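Local coordinates for protein lovastatin nonaketide synthase, polyketide synthase component (Aspergillus terreus, PDB 7CPX) that builds the polyketide dihydromonacolin L, a precursor of lovastatin, from nine malonyl-CoA units by iterative condensation, reduction and methylation, at residues L642-I647 and D906-A911; P582-I587 and Q635-R640. The protein carries 2 engineered substitutions. One frame throughout, in Å; residues are numbered along the deposited sequence.

Interaction 1: residues L642-I647 and D906-A911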
loop_
_atom_site.group_PDB
_atom_site.type_symbol
_atom_site.label_atom_id
_atom_site.label_comp_id
_atom_site.label_asym_id
_atom_site.label_seq_id
_atom_site.Cartn_x
_atom_site.Cartn_y
_atom_site.Cartn_z
ATOM N N LEU A 642 -28.865 -69.643 -5.853
ATOM C CA LEU A 642 -27.833 -69.038 -5.018
ATOM C C LEU A 642 -26.447 -69.529 -5.415
ATOM O O LEU A 642 -25.495 -68.740 -5.480
ATOM C CB LEU A 642 -28.115 -69.338 -3.546
ATOM C CG LEU A 642 -29.397 -68.704 -3.000
ATOM C CD1 LEU A 642 -29.803 -69.336 -1.680
ATOM C CD2 LEU A 642 -29.224 -67.204 -2.835
ATOM N N GLU A 643 -26.312 -70.828 -5.683
ATOM C CA GLU A 643 -25.033 -71.358 -6.140
ATOM C C GLU A 643 -24.670 -70.820 -7.516
ATOM O O GLU A 643 -23.486 -70.614 -7.808
ATOM C CB GLU A 643 -25.071 -72.885 -6.159
ATOM C CG GLU A 643 -25.158 -73.514 -4.779
ATOM C CD GLU A 643 -25.159 -75.030 -4.825
ATOM O OE1 GLU A 643 -25.167 -75.591 -5.940
ATOM O OE2 GLU A 643 -25.153 -75.658 -3.745
ATOM N N ALA A 644 -25.668 -70.588 -8.373
ATOM C CA ALA A 644 -25.402 -69.944 -9.653
ATOM C C ALA A 644 -24.784 -68.568 -9.454
ATOM O O ALA A 644 -23.971 -68.126 -10.273
ATOM C CB ALA A 644 -26.691 -69.834 -10.466
ATOM N N ALA A 645 -25.156 -67.884 -8.377
ATOM C CA ALA A 645 -24.524 -66.632 -7.990
ATOM C C ALA A 645 -23.192 -66.850 -7.284
ATOM O O ALA A 645 -22.590 -65.882 -6.809
ATOM C CB ALA A 645 -25.466 -65.829 -7.089
ATOM N N ARG A 646 -22.726 -68.098 -7.209
ATOM C CA ARG A 646 -21.455 -68.431 -6.570
ATOM C C ARG A 646 -21.435 -67.968 -5.115
ATOM O O ARG A 646 -20.515 -67.280 -4.670
ATOM C CB ARG A 646 -20.275 -67.847 -7.352
ATOM C CG ARG A 646 -19.811 -68.722 -8.511
ATOM C CD ARG A 646 -20.956 -69.098 -9.441
ATOM N NE ARG A 646 -20.517 -69.939 -10.548
ATOM C CZ ARG A 646 -21.316 -70.388 -11.508
ATOM N NH1 ARG A 646 -22.603 -70.084 -11.536
ATOM N NH2 ARG A 646 -20.809 -71.162 -12.464
ATOM N N ILE A 647 -22.467 -68.349 -4.372
ATOM C CA ILE A 647 -22.531 -68.107 -2.937
ATOM C C ILE A 647 -22.012 -69.343 -2.219
ATOM O O ILE A 647 -22.515 -70.454 -2.432
ATOM C CB ILE A 647 -23.968 -67.774 -2.500
ATOM C CG1 ILE A 647 -24.441 -66.484 -3.174
ATOM C CG2 ILE A 647 -24.041 -67.648 -0.989
ATOM C CD1 ILE A 647 -25.922 -66.218 -3.022
ATOM N N ASP A 906 -22.175 -61.907 -12.667
ATOM C CA ASP A 906 -21.815 -62.393 -13.994
ATOM C C ASP A 906 -22.125 -63.877 -14.128
ATOM O O ASP A 906 -22.741 -64.310 -15.107
ATOM C CB ASP A 906 -20.335 -62.124 -14.267
ATOM C CG ASP A 906 -19.921 -62.505 -15.675
ATOM O OD1 ASP A 906 -20.801 -62.887 -16.474
ATOM O OD2 ASP A 906 -18.713 -62.424 -15.983
ATOM N N GLU A 907 -21.723 -64.674 -13.137
ATOM C CA GLU A 907 -22.028 -66.099 -13.173
ATOM C C GLU A 907 -23.528 -66.343 -13.057
ATOM O O GLU A 907 -24.070 -67.251 -13.701
ATOM C CB GLU A 907 -21.280 -66.822 -12.054
ATOM C CG GLU A 907 -19.767 -66.686 -12.127
ATOM C CD GLU A 907 -19.177 -67.345 -13.359
ATOM O OE1 GLU A 907 -19.911 -68.078 -14.054
ATOM O OE2 GLU A 907 -17.978 -67.129 -13.632
ATOM N N PHE A 908 -24.214 -65.543 -12.239
ATOM C CA PHE A 908 -25.652 -65.719 -12.068
ATOM C C PHE A 908 -26.383 -65.538 -13.391
ATOM O O PHE A 908 -27.264 -66.331 -13.742
ATOM C CB PHE A 908 -26.177 -64.734 -11.025
ATOM C CG PHE A 908 -27.664 -64.794 -10.832
ATOM C CD1 PHE A 908 -28.222 -65.700 -9.949
ATOM C CD2 PHE A 908 -28.502 -63.945 -11.534
ATOM C CE1 PHE A 908 -29.589 -65.760 -9.770
ATOM C CE2 PHE A 908 -29.870 -64.000 -11.359
ATOM C CZ PHE A 908 -30.414 -64.909 -10.476
ATOM N N MET A 909 -26.028 -64.496 -14.145
ATOM C CA MET A 909 -26.625 -64.293 -15.458
ATOM C C MET A 909 -26.068 -65.249 -16.500
ATOM O O MET A 909 -26.705 -65.455 -17.538
ATOM C CB MET A 909 -26.417 -62.847 -15.911
ATOM C CG MET A 909 -27.202 -61.839 -15.089
ATOM S SD MET A 909 -28.988 -62.112 -15.141
ATOM C CE MET A 909 -29.368 -61.685 -16.838
ATOM N N ARG A 910 -24.893 -65.830 -16.254
ATOM C CA ARG A 910 -24.437 -66.938 -17.083
ATOM C C ARG A 910 -25.383 -68.122 -16.952
ATOM O O ARG A 910 -25.705 -68.787 -17.943
ATOM C CB ARG A 910 -23.017 -67.339 -16.683
ATOM C CG ARG A 910 -22.258 -68.111 -17.752
ATOM C CD ARG A 910 -21.839 -67.204 -18.897
ATOM N NE ARG A 910 -20.985 -66.114 -18.441
ATOM C CZ ARG A 910 -20.626 -65.077 -19.186
ATOM N NH1 ARG A 910 -21.038 -64.948 -20.436
ATOM N NH2 ARG A 910 -19.837 -64.143 -18.661
ATOM N N ALA A 911 -25.842 -68.394 -15.729
ATOM C CA ALA A 911 -26.819 -69.454 -15.513
ATOM C C ALA A 911 -28.225 -68.990 -15.879
ATOM O O ALA A 911 -28.921 -69.650 -16.657
ATOM C CB ALA A 911 -26.773 -69.919 -14.057
#
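A Schellman motif ends helix 624-644 of the malonyl-CoA:ACP transacylase (MAT) domain, and its residues A644, A645 and R646 pack on one side of helix 905-911. R646 takes positive phi (58°), and the motif's two backbone bonds run from R646 N to E643 O and from I647 N to L642 O. The R646 chain, bent at chi2, brings NH1 to A644 O, a hydrogen bond of 2.7 Å with the oxygen in the guanidinium plane. E907 crosses this side chain at about a right angle. Its CB lies over one guanidinium face, toward the rim, and 3.5 Å from R646 CD. E907 OE1 is 3.6 Å from R646 NH2 but well out of the plane, a salt bridge of charges without a directed N-H. On the apolar side F908 CD1 comes obliquely to A645 CB at 4.0 Å. The F908 ring also meets that of F887 from helix 883-898. D904 holds both sides of the contact, through a backbone bond with A645 and its OD1 on E907 N. One turn beyond E907, A911 CB touches A644 CB at 3.6 Å.

Interaction 2: residues P582-I587 and Q635-R640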
loop_
_atom_site.group_PDB
_atom_site.type_symbol
_atom_site.label_atom_id
_atom_site.label_comp_id
_atom_site.label_asym_id
_atom_site.label_seq_id
_atom_site.Cartn_x
_atom_site.Cartn_y
_atom_site.Cartn_z
ATOM N N PRO A 582 -36.507 -69.023 -17.699
ATOM C CA PRO A 582 -36.313 -70.318 -18.372
ATOM C C PRO A 582 -35.351 -71.235 -17.640
ATOM O O PRO A 582 -35.475 -72.460 -17.748
ATOM C CB PRO A 582 -35.782 -69.920 -19.756
ATOM C CG PRO A 582 -35.209 -68.561 -19.575
ATOM C CD PRO A 582 -36.052 -67.897 -18.533
ATOM N N TYR A 583 -34.382 -70.680 -16.908
ATOM C CA TYR A 583 -33.494 -71.511 -16.102
ATOM C C TYR A 583 -34.271 -72.247 -15.018
ATOM O O TYR A 583 -34.068 -73.449 -14.796
ATOM C CB TYR A 583 -32.398 -70.638 -15.491
ATOM C CG TYR A 583 -31.405 -71.376 -14.624
ATOM C CD1 TYR A 583 -30.501 -72.271 -15.178
ATOM C CD2 TYR A 583 -31.355 -71.159 -13.255
ATOM C CE1 TYR A 583 -29.586 -72.941 -14.390
ATOM C CE2 TYR A 583 -30.444 -71.822 -12.460
ATOM C CZ TYR A 583 -29.562 -72.712 -13.032
ATOM O OH TYR A 583 -28.652 -73.375 -12.241
ATOM N N VAL A 584 -35.183 -71.544 -14.343
ATOM C CA VAL A 584 -36.036 -72.192 -13.354
ATOM C C VAL A 584 -36.938 -73.216 -14.025
ATOM O O VAL A 584 -37.242 -74.263 -13.441
ATOM C CB VAL A 584 -36.850 -71.137 -12.581
ATOM C CG1 VAL A 584 -37.837 -71.809 -11.638
ATOM C CG2 VAL A 584 -35.917 -70.219 -11.810
ATOM N N ARG A 585 -37.386 -72.938 -15.250
ATOM C CA ARG A 585 -38.207 -73.908 -15.967
ATOM C C ARG A 585 -37.421 -75.178 -16.275
ATOM O O ARG A 585 -37.956 -76.287 -16.166
ATOM C CB ARG A 585 -38.749 -73.286 -17.252
ATOM C CG ARG A 585 -39.900 -74.060 -17.871
ATOM C CD ARG A 585 -40.404 -73.394 -19.141
ATOM N NE ARG A 585 -40.795 -72.008 -18.916
ATOM C CZ ARG A 585 -41.970 -71.626 -18.432
ATOM N NH1 ARG A 585 -42.899 -72.505 -18.092
ATOM N NH2 ARG A 585 -42.219 -70.328 -18.283
ATOM N N ASN A 586 -36.154 -75.040 -16.669
ATOM C CA ASN A 586 -35.320 -76.216 -16.902
ATOM C C ASN A 586 -35.086 -76.984 -15.607
ATOM O O ASN A 586 -35.085 -78.223 -15.600
ATOM C CB ASN A 586 -33.990 -75.802 -17.529
ATOM C CG ASN A 586 -34.163 -75.167 -18.894
ATOM O OD1 ASN A 586 -35.149 -75.418 -19.587
ATOM N ND2 ASN A 586 -33.202 -74.341 -19.288
ATOM N N ILE A 587 -34.879 -76.267 -14.502
ATOM C CA ILE A 587 -34.749 -76.937 -13.211
ATOM C C ILE A 587 -36.023 -77.709 -12.891
ATOM O O ILE A 587 -35.976 -78.837 -12.387
ATOM C CB ILE A 587 -34.410 -75.919 -12.107
ATOM C CG1 ILE A 587 -33.012 -75.343 -12.339
ATOM C CG2 ILE A 587 -34.502 -76.584 -10.740
ATOM C CD1 ILE A 587 -32.700 -74.115 -11.511
ATOM N N GLN A 635 -36.963 -75.063 -2.251
ATOM C CA GLN A 635 -35.639 -74.900 -1.665
ATOM C C GLN A 635 -34.546 -75.340 -2.633
ATOM O O GLN A 635 -33.476 -74.726 -2.683
ATOM C CB GLN A 635 -35.560 -75.674 -0.351
ATOM C CG GLN A 635 -36.515 -75.135 0.705
ATOM C CD GLN A 635 -36.551 -75.978 1.961
ATOM O OE1 GLN A 635 -35.831 -75.709 2.921
ATOM N NE2 GLN A 635 -37.400 -76.999 1.967
ATOM N N ILE A 636 -34.801 -76.386 -3.422
ATOM C CA ILE A 636 -33.817 -76.835 -4.403
ATOM C C ILE A 636 -33.583 -75.753 -5.449
ATOM O O ILE A 636 -32.440 -75.433 -5.797
ATOM C CB ILE A 636 -34.269 -78.156 -5.050
ATOM C CG1 ILE A 636 -34.159 -79.301 -4.041
ATOM C CG2 ILE A 636 -33.436 -78.450 -6.292
ATOM C CD1 ILE A 636 -34.893 -80.559 -4.456
ATOM N N VAL A 637 -34.664 -75.170 -5.968
ATOM C CA VAL A 637 -34.528 -74.116 -6.968
ATOM C C VAL A 637 -33.800 -72.919 -6.377
ATOM O O VAL A 637 -32.911 -72.337 -7.010
ATOM C CB VAL A 637 -35.910 -73.724 -7.521
ATOM C CG1 VAL A 637 -35.812 -72.455 -8.354
ATOM C CG2 VAL A 637 -36.492 -74.860 -8.345
ATOM N N LEU A 638 -34.165 -72.528 -5.154
ATOM C CA LEU A 638 -33.539 -71.361 -4.543
ATOM C C LEU A 638 -32.052 -71.590 -4.294
ATOM O O LEU A 638 -31.232 -70.705 -4.557
ATOM C CB LEU A 638 -34.263 -71.010 -3.245
ATOM C CG LEU A 638 -35.690 -70.498 -3.456
ATOM C CD1 LEU A 638 -36.492 -70.563 -2.170
ATOM C CD2 LEU A 638 -35.675 -69.078 -4.002
ATOM N N VAL A 639 -31.680 -72.771 -3.794
ATOM C CA VAL A 639 -30.270 -73.037 -3.526
ATOM C C VAL A 639 -29.491 -73.150 -4.831
ATOM O O VAL A 639 -28.331 -72.733 -4.909
ATOM C CB VAL A 639 -30.112 -74.295 -2.651
ATOM C CG1 VAL A 639 -30.525 -75.539 -3.408
ATOM C CG2 VAL A 639 -28.678 -74.421 -2.147
ATOM N N ARG A 640 -30.103 -73.718 -5.875
ATOM C CA ARG A 640 -29.436 -73.757 -7.172
ATOM C C ARG A 640 -29.206 -72.350 -7.706
ATOM O O ARG A 640 -28.144 -72.057 -8.265
ATOM C CB ARG A 640 -30.253 -74.581 -8.167
ATOM C CG ARG A 640 -30.135 -76.083 -7.963
ATOM C CD ARG A 640 -30.615 -76.854 -9.183
ATOM N NE ARG A 640 -29.780 -76.600 -10.353
ATOM C CZ ARG A 640 -29.914 -77.213 -11.521
ATOM N NH1 ARG A 640 -30.843 -78.135 -11.716
ATOM N NH2 ARG A 640 -29.095 -76.894 -12.519
#
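The backbone hydrogen bond from I587 N to Y583 O (2.9 Å) spans one turn of helix 582-596 of the MAT domain, and the side chains of both residues meet R640 of helix 624-644. The two helices form a crossed pair within the acyl transferase fold; the axes of segments 582-587 and 635-640 approach to 10.6 Å, with N-to-C directions 131° apart. No hydrogen bond joins them; side chains alone make the contact. At its buried centre I587 CG2 rests 3.6 Å from V637 CG2, the two side chains meeting at a slant. The other V637 methyl, CG1, sits 3.9 Å from V584 CG1, and here the valines cross at about a right angle. L574 also touches V637, adding a loop to this apolar patch. Toward the partly exposed side, I587 and R640 reach toward each other tip to tip. I587 CG1, anti to its own carbonyl carbon (chi1 -67°), lies over one face of the guanidinium, offset to the rim, and aliphatic carbon backs that face. F664 of helix 657-665 also touches R640. The Y583 ring and the guanidinium have planes nearly perpendicular to each other (82°). The tyrosine hydroxyl comes to the guanidinium obliquely, with Y583 OH 3.6 Å from R640 NH2, close but not hydrogen-bonded.

Overall arrangement
From the N terminus, residues 582-587 come first; after 47 intervening residues, 635-640 closes the loop of interaction 2, joining helix 582-596 to helix 624-644. The latter ends at residue 644, within 642-647, where interaction 1 opens; 258 residues, including strands of the parallel MAT sheet, pass before 906-911 closes it, joining that helix end to helix 905-911. The two loops follow in series, neither nested nor crossing. Helix 624-644, which a short turn, 645-647, joins to strand 648-652, thus has both other helices as neighbours. The contact centres lie about 12 Å apart, and helices 582-596 and 905-911 also meet directly: A911 O packs against Y583 CD1 at 3.4 Å.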